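Local structure of 11S globulin subunit beta (Cucurbita maxima, 2E9Q) at residues 345-356 against 368-379; 335-343 against 402-411. The protein serves as a seed storage protein of pumpkin, an 11S globulin that forms a nutrient reservoir as a hexamer. All coordinates share one frame; numbering follows the deposited sequence. Where two conformers were deposited one is given.

Contact 1. Residues 345-356 against 368-379; sequences SVMYATRGNARV and DGEVREGQVLMI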
loop_
_atom_site.group_PDB
_atom_site.type_symbol
_atom_site.label_atom_id
_atom_site.label_comp_id
_atom_site.label_asym_id
_atom_site.label_seq_id
_atom_site.Cartn_x
_atom_site.Cartn_y
_atom_site.Cartn_z
ATOM N N SER A 345 9.220 5.669 -14.957
ATOM C CA SER A 345 10.600 6.025 -15.187
ATOM C C SER A 345 10.653 7.516 -15.474
ATOM O O SER A 345 10.194 7.974 -16.524
ATOM C CB SER A 345 11.145 5.201 -16.358
ATOM O OG SER A 345 12.517 5.477 -16.592
ATOM N N VAL A 346 11.204 8.271 -14.532
ATOM C CA VAL A 346 11.294 9.716 -14.671
ATOM C C VAL A 346 12.684 10.143 -15.147
ATOM O O VAL A 346 13.631 10.262 -14.362
ATOM C CB VAL A 346 10.932 10.387 -13.332
ATOM C CG1 VAL A 346 10.783 11.878 -13.503
ATOM C CG2 VAL A 346 9.638 9.785 -12.799
ATOM N N MET A 347 12.787 10.380 -16.453
ATOM C CA MET A 347 14.047 10.763 -17.084
ATOM C C MET A 347 14.407 12.242 -17.134
ATOM O O MET A 347 13.662 13.057 -17.671
ATOM C CB MET A 347 14.092 10.214 -18.509
ATOM C CG MET A 347 15.293 10.692 -19.291
ATOM S SD MET A 347 15.377 10.003 -20.936
ATOM C CE MET A 347 15.693 8.388 -20.567
ATOM N N TYR A 348 15.559 12.579 -16.569
ATOM C CA TYR A 348 16.076 13.941 -16.596
ATOM C C TYR A 348 17.313 13.910 -17.507
ATOM O O TYR A 348 18.273 13.179 -17.238
ATOM C CB TYR A 348 16.496 14.407 -15.207
ATOM C CG TYR A 348 17.197 15.739 -15.232
ATOM C CD1 TYR A 348 16.476 16.930 -15.195
ATOM C CD2 TYR A 348 18.589 15.811 -15.354
ATOM C CE1 TYR A 348 17.124 18.169 -15.284
ATOM C CE2 TYR A 348 19.242 17.037 -15.440
ATOM C CZ TYR A 348 18.512 18.211 -15.406
ATOM O OH TYR A 348 19.166 19.425 -15.483
ATOM N N ALA A 349 17.293 14.699 -18.577
ATOM C CA ALA A 349 18.410 14.736 -19.514
ATOM C C ALA A 349 19.564 15.572 -18.957
ATOM O O ALA A 349 19.395 16.755 -18.672
ATOM C CB ALA A 349 17.941 15.297 -20.850
ATOM N N THR A 350 20.733 14.957 -18.796
ATOM C CA THR A 350 21.886 15.682 -18.254
ATOM C C THR A 350 22.748 16.302 -19.346
ATOM O O THR A 350 23.521 17.209 -19.081
ATOM C CB THR A 350 22.784 14.774 -17.390
ATOM O OG1 THR A 350 23.162 13.622 -18.150
ATOM C CG2 THR A 350 22.043 14.327 -16.139
ATOM N N ARG A 351 22.616 15.815 -20.571
ATOM C CA ARG A 351 23.395 16.368 -21.672
ATOM C C ARG A 351 22.889 15.910 -23.025
ATOM O O ARG A 351 22.327 14.832 -23.152
ATOM C CB ARG A 351 24.864 15.961 -21.539
ATOM C CG ARG A 351 25.824 17.126 -21.365
ATOM C CD ARG A 351 27.202 16.687 -21.790
ATOM N NE ARG A 351 27.111 16.095 -23.116
ATOM C CZ ARG A 351 27.628 14.922 -23.450
ATOM N NH1 ARG A 351 27.481 14.461 -24.688
ATOM N NH2 ARG A 351 28.292 14.214 -22.549
ATOM N N GLY A 352 23.105 16.731 -24.043
ATOM C CA GLY A 352 22.680 16.362 -25.379
ATOM C C GLY A 352 21.184 16.441 -25.611
ATOM O O GLY A 352 20.462 17.184 -24.939
ATOM N N ASN A 353 20.712 15.671 -26.580
ATOM C CA ASN A 353 19.295 15.646 -26.888
ATOM C C ASN A 353 19.035 14.361 -27.634
ATOM O O ASN A 353 19.966 13.711 -28.092
ATOM C CB ASN A 353 18.887 16.856 -27.741
ATOM C CG ASN A 353 19.455 16.804 -29.149
ATOM O OD1 ASN A 353 20.580 17.240 -29.396
ATOM N ND2 ASN A 353 18.676 16.254 -30.079
ATOM N N ALA A 354 17.771 13.983 -27.744
ATOM C CA ALA A 354 17.425 12.755 -28.428
ATOM C C ALA A 354 15.976 12.782 -28.874
ATOM O O ALA A 354 15.165 13.550 -28.353
ATOM C CB ALA A 354 17.641 11.581 -27.495
ATOM N N ARG A 355 15.656 11.940 -29.843
ATOM C CA ARG A 355 14.289 11.853 -30.308
ATOM C C ARG A 355 13.743 10.685 -29.520
ATOM O O ARG A 355 14.375 9.630 -29.448
ATOM C CB ARG A 355 14.187 11.544 -31.805
ATOM C CG ARG A 355 12.727 11.565 -32.276
ATOM C CD ARG A 355 12.518 11.080 -33.706
ATOM N NE ARG A 355 11.109 11.183 -34.086
ATOM C CZ ARG A 355 10.587 10.688 -35.205
ATOM N NH1 ARG A 355 11.352 10.043 -36.077
ATOM N NH2 ARG A 355 9.293 10.840 -35.454
ATOM N N VAL A 356 12.577 10.878 -28.922
ATOM C CA VAL A 356 11.948 9.839 -28.124
ATOM C C VAL A 356 10.495 9.611 -28.512
ATOM O O VAL A 356 9.748 10.565 -28.723
ATOM C CB VAL A 356 11.978 10.204 -26.633
ATOM C CG1 VAL A 356 11.346 9.088 -25.815
ATOM C CG2 VAL A 356 13.411 10.453 -26.187
ATOM N N ASP A 368 6.107 12.040 -29.017
ATOM C CA ASP A 368 6.904 11.875 -30.219
ATOM C C ASP A 368 7.597 13.205 -30.445
ATOM O O ASP A 368 7.033 14.122 -31.046
ATOM C CB ASP A 368 6.005 11.523 -31.409
ATOM C CG ASP A 368 6.780 11.342 -32.698
ATOM O OD1 ASP A 368 8.012 11.140 -32.640
ATOM O OD2 ASP A 368 6.155 11.387 -33.781
ATOM N N GLY A 369 8.818 13.316 -29.935
ATOM C CA GLY A 369 9.559 14.548 -30.087
ATOM C C GLY A 369 10.939 14.494 -29.473
ATOM O O GLY A 369 11.507 13.424 -29.278
ATOM N N GLU A 370 11.468 15.666 -29.156
ATOM C CA GLU A 370 12.793 15.784 -28.582
ATOM C C GLU A 370 12.789 16.012 -27.082
ATOM O O GLU A 370 11.838 16.545 -26.522
ATOM C CB GLU A 370 13.537 16.957 -29.222
ATOM C CG GLU A 370 13.895 16.778 -30.680
ATOM C CD GLU A 370 14.900 15.667 -30.891
ATOM O OE1 GLU A 370 14.487 14.576 -31.345
ATOM O OE2 GLU A 370 16.102 15.882 -30.592
ATOM N N VAL A 371 13.883 15.599 -26.454
ATOM C CA VAL A 371 14.111 15.799 -25.037
ATOM C C VAL A 371 15.510 16.393 -25.038
ATOM O O VAL A 371 16.434 15.808 -25.606
ATOM C CB VAL A 371 14.127 14.482 -24.238
ATOM C CG1 VAL A 371 14.357 14.787 -22.779
ATOM C CG2 VAL A 371 12.816 13.749 -24.399
ATOM N N ARG A 372 15.667 17.557 -24.425
ATOM C CA ARG A 372 16.963 18.206 -24.404
ATOM C C ARG A 372 17.486 18.360 -22.985
ATOM O O ARG A 372 16.716 18.323 -22.018
ATOM C CB ARG A 372 16.870 19.584 -25.063
ATOM C CG ARG A 372 16.085 19.594 -26.358
ATOM C CD ARG A 372 16.173 20.942 -27.057
ATOM N NE ARG A 372 15.251 21.031 -28.186
ATOM C CZ ARG A 372 15.176 20.142 -29.177
ATOM N NH1 ARG A 372 15.970 19.073 -29.197
ATOM N NH2 ARG A 372 14.296 20.323 -30.155
ATOM N N GLU A 373 18.802 18.532 -22.876
ATOM C CA GLU A 373 19.465 18.711 -21.591
ATOM C C GLU A 373 18.622 19.623 -20.730
ATOM O O GLU A 373 18.155 20.655 -21.200
ATOM C CB GLU A 373 20.855 19.336 -21.786
ATOM C CG GLU A 373 21.634 19.590 -20.487
ATOM C CD GLU A 373 21.222 20.874 -19.764
ATOM O OE1 GLU A 373 21.336 20.919 -18.519
ATOM O OE2 GLU A 373 20.799 21.845 -20.432
ATOM N N GLY A 374 18.424 19.236 -19.475
ATOM C CA GLY A 374 17.649 20.059 -18.568
ATOM C C GLY A 374 16.174 19.732 -18.531
ATOM O O GLY A 374 15.450 20.250 -17.683
ATOM N N GLN A 375 15.724 18.868 -19.435
ATOM C CA GLN A 375 14.315 18.511 -19.475
ATOM C C GLN A 375 13.995 17.164 -18.839
ATOM O O GLN A 375 14.864 16.301 -18.713
ATOM C CB GLN A 375 13.807 18.506 -20.919
ATOM C CG GLN A 375 13.925 19.844 -21.644
ATOM C CD GLN A 375 13.267 19.801 -23.015
ATOM O OE1 GLN A 375 13.488 18.872 -23.797
ATOM N NE2 GLN A 375 12.452 20.806 -23.307
ATOM N N VAL A 376 12.722 16.996 -18.475
ATOM C CA VAL A 376 12.217 15.777 -17.852
ATOM C C VAL A 376 11.058 15.131 -18.619
ATOM O O VAL A 376 10.081 15.794 -18.957
ATOM C CB VAL A 376 11.713 16.070 -16.422
ATOM C CG1 VAL A 376 11.119 14.792 -15.801
ATOM C CG2 VAL A 376 12.858 16.629 -15.571
ATOM N N LEU A 377 11.177 13.837 -18.898
ATOM C CA LEU A 377 10.124 13.088 -19.564
ATOM C C LEU A 377 9.755 11.939 -18.625
ATOM O O LEU A 377 10.600 11.122 -18.276
ATOM C CB LEU A 377 10.585 12.526 -20.911
ATOM C CG LEU A 377 9.523 11.638 -21.594
ATOM C CD1 LEU A 377 8.289 12.464 -21.970
ATOM C CD2 LEU A 377 10.109 10.992 -22.828
ATOM N N MET A 378 8.491 11.904 -18.208
ATOM C CA MET A 378 7.971 10.887 -17.300
ATOM C C MET A 378 7.420 9.775 -18.166
ATOM O O MET A 378 6.472 9.998 -18.916
ATOM C CB MET A 378 6.842 11.505 -16.462
ATOM C CG MET A 378 6.617 10.945 -15.058
ATOM S SD MET A 378 6.000 9.249 -14.938
ATOM C CE MET A 378 4.255 9.510 -15.126
ATOM N N ILE A 379 8.030 8.593 -18.102
ATOM C CA ILE A 379 7.563 7.444 -18.873
ATOM C C ILE A 379 6.770 6.524 -17.945
ATOM O O ILE A 379 7.338 5.892 -17.048
ATOM C CB ILE A 379 8.726 6.628 -19.445
ATOM C CG1 ILE A 379 9.707 7.540 -20.190
ATOM C CG2 ILE A 379 8.183 5.515 -20.329
ATOM C CD1 ILE A 379 9.242 7.969 -21.548
HETATM O O HOH W 1 21.872 19.190 -15.958
#
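S345 to Y348 pairs antiparallel with V376 to I379, the axes of strands 345-350 and 376-379 approaching to 4.7 Å, and paired backbone bonds tie S345 to I379 and M347 to L377. A349 carries the pairing on into the type II turn R372 to Q375, its N bonding Q375 O and its O taking G374 N. Beyond the corner at R351 and G352 a second antiparallel pairing, N353 to V356 against G369 to R372, runs with its register shifted by one. Two sheets thus share the same pair of chain segments, which bend together from one wall to the other of the C-terminal cupin beta-barrel. Inside the bend, A349 CB sits 4.1 Å from V371 CG1, and V356 spans both pairings: CG2 meets V371 CG2, while CG1 touches L377 CD2 at 3.8 Å. On the other face of the first pairing V346 CG1 meets V376 CG1, and V376 CG2 comes up to the Y348 ring at its edge, 3.6 Å from CD1. The ring runs on past G374, and Y348 OH bonds R67 and a water that donates to E373 OE1. On the outer side of the second pairing, E370 bends at chi2 (-66°) and folds its carboxylate back over the strand, where N353 ND2 meets OE2 at 2.7 Å, nearly along the C-O axis; R372 NH1 adds a weak salt bridge to the same oxygen. In one of its two conformers R355 stretches out instead, and its NH2 reaches the syn lone pair of D368 OD1 at 3.1 Å, the two planes 26° apart; Q357 also bonds OD1.

Contact 2. Residues 335-343 against 402-411; sequences VAPHYTVNS and NDNAITNLLA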
loop_
_atom_site.group_PDB
_atom_site.type_symbol
_atom_site.label_atom_id
_atom_site.label_comp_id
_atom_site.label_asym_id
_atom_site.label_seq_id
_atom_site.Cartn_x
_atom_site.Cartn_y
_atom_site.Cartn_z
ATOM N N VAL A 335 18.351 3.387 -27.901
ATOM C CA VAL A 335 18.020 2.427 -26.850
ATOM C C VAL A 335 16.873 1.627 -27.457
ATOM O O VAL A 335 15.905 2.200 -27.948
ATOM C CB VAL A 335 17.543 3.107 -25.543
ATOM C CG1 VAL A 335 16.977 2.065 -24.595
ATOM C CG2 VAL A 335 18.709 3.817 -24.870
ATOM N N ALA A 336 16.997 0.306 -27.453
ATOM C CA ALA A 336 15.982 -0.563 -28.034
ATOM C C ALA A 336 14.603 -0.378 -27.405
ATOM O O ALA A 336 14.493 0.013 -26.241
ATOM C CB ALA A 336 16.408 -2.019 -27.893
ATOM N N PRO A 337 13.531 -0.641 -28.182
ATOM C CA PRO A 337 12.173 -0.501 -27.653
ATOM C C PRO A 337 12.035 -1.397 -26.432
ATOM O O PRO A 337 12.447 -2.554 -26.440
ATOM C CB PRO A 337 11.287 -0.954 -28.818
ATOM C CG PRO A 337 12.208 -1.779 -29.685
ATOM C CD PRO A 337 13.496 -1.016 -29.606
ATOM N N HIS A 338 11.449 -0.850 -25.380
ATOM C CA HIS A 338 11.287 -1.603 -24.153
ATOM C C HIS A 338 10.280 -0.887 -23.261
ATOM O O HIS A 338 9.872 0.237 -23.535
ATOM C CB HIS A 338 12.612 -1.635 -23.406
ATOM C CG HIS A 338 13.031 -0.288 -22.917
ATOM N ND1 HIS A 338 13.664 0.629 -23.723
ATOM C CD2 HIS A 338 12.818 0.336 -21.733
ATOM C CE1 HIS A 338 13.825 1.760 -23.061
ATOM N NE2 HIS A 338 13.320 1.610 -21.852
ATOM N N TYR A 339 9.905 -1.546 -22.178
ATOM C CA TYR A 339 9.000 -0.951 -21.226
ATOM C C TYR A 339 9.390 -1.475 -19.855
ATOM O O TYR A 339 10.022 -2.525 -19.739
ATOM C CB TYR A 339 7.551 -1.320 -21.553
ATOM C CG TYR A 339 7.246 -2.786 -21.417
ATOM C CD1 TYR A 339 7.496 -3.682 -22.463
ATOM C CD2 TYR A 339 6.683 -3.277 -20.247
ATOM C CE1 TYR A 339 7.175 -5.024 -22.336
ATOM C CE2 TYR A 339 6.369 -4.595 -20.114
ATOM C CZ TYR A 339 6.607 -5.472 -21.151
ATOM O OH TYR A 339 6.248 -6.794 -20.973
ATOM N N THR A 340 9.038 -0.736 -18.814
ATOM C CA THR A 340 9.348 -1.170 -17.473
ATOM C C THR A 340 8.097 -1.810 -16.934
ATOM O O THR A 340 7.033 -1.195 -16.892
ATOM C CB THR A 340 9.752 -0.007 -16.583
ATOM O OG1 THR A 340 10.910 0.618 -17.139
ATOM C CG2 THR A 340 10.070 -0.506 -15.165
ATOM N N VAL A 341 8.229 -3.054 -16.512
ATOM C CA VAL A 341 7.085 -3.777 -16.028
ATOM C C VAL A 341 6.602 -3.403 -14.646
ATOM O O VAL A 341 5.421 -3.560 -14.350
ATOM C CB VAL A 341 7.339 -5.312 -16.084
ATOM C CG1 VAL A 341 8.699 -5.604 -16.734
ATOM C CG2 VAL A 341 7.249 -5.926 -14.695
ATOM N N ASN A 342 7.489 -2.887 -13.806
ATOM C CA ASN A 342 7.080 -2.599 -12.446
ATOM C C ASN A 342 7.259 -1.189 -11.907
ATOM O O ASN A 342 7.170 -0.992 -10.697
ATOM C CB ASN A 342 7.775 -3.582 -11.512
ATOM C CG ASN A 342 9.274 -3.411 -11.519
ATOM O OD1 ASN A 342 9.852 -2.947 -12.503
ATOM N ND2 ASN A 342 9.918 -3.797 -10.426
ATOM N N SER A 343 7.526 -0.209 -12.765
ATOM C CA SER A 343 7.637 1.153 -12.253
ATOM C C SER A 343 7.584 2.237 -13.313
ATOM O O SER A 343 7.644 1.962 -14.514
ATOM C CB SER A 343 8.915 1.330 -11.433
ATOM O OG SER A 343 10.041 1.469 -12.269
ATOM N N ASN A 402 10.379 2.323 -7.881
ATOM C CA ASN A 402 10.414 0.970 -7.335
ATOM C C ASN A 402 11.872 0.716 -6.917
ATOM O O ASN A 402 12.788 1.320 -7.482
ATOM C CB ASN A 402 9.993 -0.049 -8.396
ATOM C CG ASN A 402 9.515 -1.356 -7.789
ATOM O OD1 ASN A 402 8.344 -1.495 -7.436
ATOM N ND2 ASN A 402 10.421 -2.316 -7.651
ATOM N N ASP A 403 12.102 -0.157 -5.937
ATOM C CA ASP A 403 13.481 -0.412 -5.525
ATOM C C ASP A 403 14.212 -1.291 -6.529
ATOM O O ASP A 403 15.422 -1.474 -6.434
ATOM C CB ASP A 403 13.560 -1.034 -4.116
ATOM C CG ASP A 403 12.948 -2.434 -4.025
ATOM O OD1 ASP A 403 12.729 -3.110 -5.048
ATOM O OD2 ASP A 403 12.703 -2.873 -2.886
ATOM N N ASN A 404 13.478 -1.812 -7.504
ATOM C CA ASN A 404 14.077 -2.677 -8.514
ATOM C C ASN A 404 13.337 -2.669 -9.864
ATOM O O ASN A 404 12.593 -3.604 -10.183
ATOM C CB ASN A 404 14.151 -4.109 -7.974
ATOM C CG ASN A 404 14.688 -5.083 -8.997
ATOM O OD1 ASN A 404 15.757 -4.868 -9.576
ATOM N ND2 ASN A 404 13.948 -6.161 -9.233
ATOM N N ALA A 405 13.563 -1.627 -10.655
ATOM C CA ALA A 405 12.924 -1.486 -11.960
ATOM C C ALA A 405 13.354 -2.565 -12.952
ATOM O O ALA A 405 14.536 -2.766 -13.198
ATOM C CB ALA A 405 13.227 -0.110 -12.538
ATOM N N ILE A 406 12.384 -3.251 -13.530
ATOM C CA ILE A 406 12.679 -4.296 -14.494
ATOM C C ILE A 406 12.244 -3.876 -15.891
ATOM O O ILE A 406 11.070 -3.540 -16.110
ATOM C CB ILE A 406 11.936 -5.586 -14.158
ATOM C CG1 ILE A 406 12.280 -6.042 -12.742
ATOM C CG2 ILE A 406 12.272 -6.647 -15.203
ATOM C CD1 ILE A 406 11.335 -7.110 -12.197
ATOM N N THR A 407 13.179 -3.900 -16.835
ATOM C CA THR A 407 12.855 -3.532 -18.202
ATOM C C THR A 407 12.844 -4.742 -19.134
ATOM O O THR A 407 13.781 -5.553 -19.141
ATOM C CB THR A 407 13.838 -2.480 -18.764
ATOM O OG1 THR A 407 14.412 -2.965 -19.986
ATOM C CG2 THR A 407 14.935 -2.186 -17.772
ATOM N N ASN A 408 11.763 -4.871 -19.898
ATOM C CA ASN A 408 11.626 -5.946 -20.866
ATOM C C ASN A 408 11.928 -5.369 -22.243
ATOM O O ASN A 408 11.367 -4.338 -22.631
ATOM C CB ASN A 408 10.203 -6.512 -20.865
ATOM C CG ASN A 408 10.014 -7.611 -19.854
ATOM O OD1 ASN A 408 8.981 -8.282 -19.836
ATOM N ND2 ASN A 408 11.012 -7.806 -18.999
ATOM N N LEU A 409 12.818 -6.024 -22.978
ATOM C CA LEU A 409 13.166 -5.563 -24.312
ATOM C C LEU A 409 12.249 -6.212 -25.333
ATOM O O LEU A 409 11.829 -7.357 -25.163
ATOM C CB LEU A 409 14.619 -5.908 -24.636
ATOM C CG LEU A 409 15.686 -5.084 -23.914
ATOM C CD1 LEU A 409 15.590 -5.308 -22.413
ATOM C CD2 LEU A 409 17.062 -5.491 -24.428
ATOM N N LEU A 410 11.926 -5.478 -26.388
ATOM C CA LEU A 410 11.050 -6.026 -27.413
ATOM C C LEU A 410 11.838 -6.794 -28.456
ATOM O O LEU A 410 11.347 -7.786 -28.997
ATOM C CB LEU A 410 10.226 -4.921 -28.084
ATOM C CG LEU A 410 9.029 -4.376 -27.296
ATOM C CD1 LEU A 410 8.245 -5.543 -26.708
ATOM C CD2 LEU A 410 9.499 -3.460 -26.188
ATOM N N ALA A 411 13.056 -6.341 -28.731
ATOM C CA ALA A 411 13.918 -7.007 -29.709
ATOM C C ALA A 411 15.367 -7.056 -29.217
ATOM O O ALA A 411 15.777 -6.225 -28.409
ATOM C CB ALA A 411 13.845 -6.281 -31.039
#
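N342 grips the backbone of 404-406 with both ends of its amide. OD1 accepts I406 N at 2.7 Å, and ND2 gives a nearly straight bond (176°) to N404 O, lying in the amide's own plane but above the plane of the N404 carbonyl. CG stands between the backbone N and the carbonyl carbon (chi1 64°), which turns the amide across to 404-406. With alanine in place of N342, I406 N and N404 O would probably lose these mates and the loop before strand 407-409 would be likely to shift. Next to the amide, V341 N bonds I406 O, while V341 CG1 packs on I406 CG2. From there H338 to T340 runs antiparallel to T407 to L409, with Y339 and N408 as the hydrogen-bonded pair. Their side chains lie alongside each other, and N408 CB makes a CH-pi contact over the Y339 ring, 4.1 Å from its centroid. L410 CD2 lies at the edge of that ring, and L410 N closes the pairing on P337 O at 3.0 Å. On the opposite face of the strands H338 is fixed by its own segment: ND1 gives A336 O a 2.7 Å bond, with the oxygen in the ring plane. Further out, a second subunit meets the Y339 side: its F80 stacks on the Y339 ring, its G142 O bonds Y339 OH, and its P101 packs on I406 and N408. This edge of the C-terminal cupin barrel is therefore part of the subunit interface, and because the tyrosine hydroxyl finds its partner across the boundary, its polar satisfaction probably depends on assembly.

How the contacts relate
Strand 334-340 of contact 2 leads through the short loop 341-344 into strand 345-350 of contact 1, and the two contacts, their centres about 17 Å apart, meet only through this chain continuity. Along the sequence contact 1 falls wholly between the two halves of contact 2, so the pairing of 335-343 with 402-411 brackets it. Strand 384-390 pairs with both 334-340 and 353-359, placing parts of both contacts in one sheet of the C-terminal cupin. Of the residues assigned to magnesium binding, K387 lies near both contacts, about 3 Å from M347 and about 5 Å from H338 between side chains; R447, measured likewise, lies beside contact 2, about 3 Å from T407, but about 9 Å from S345 of contact 1.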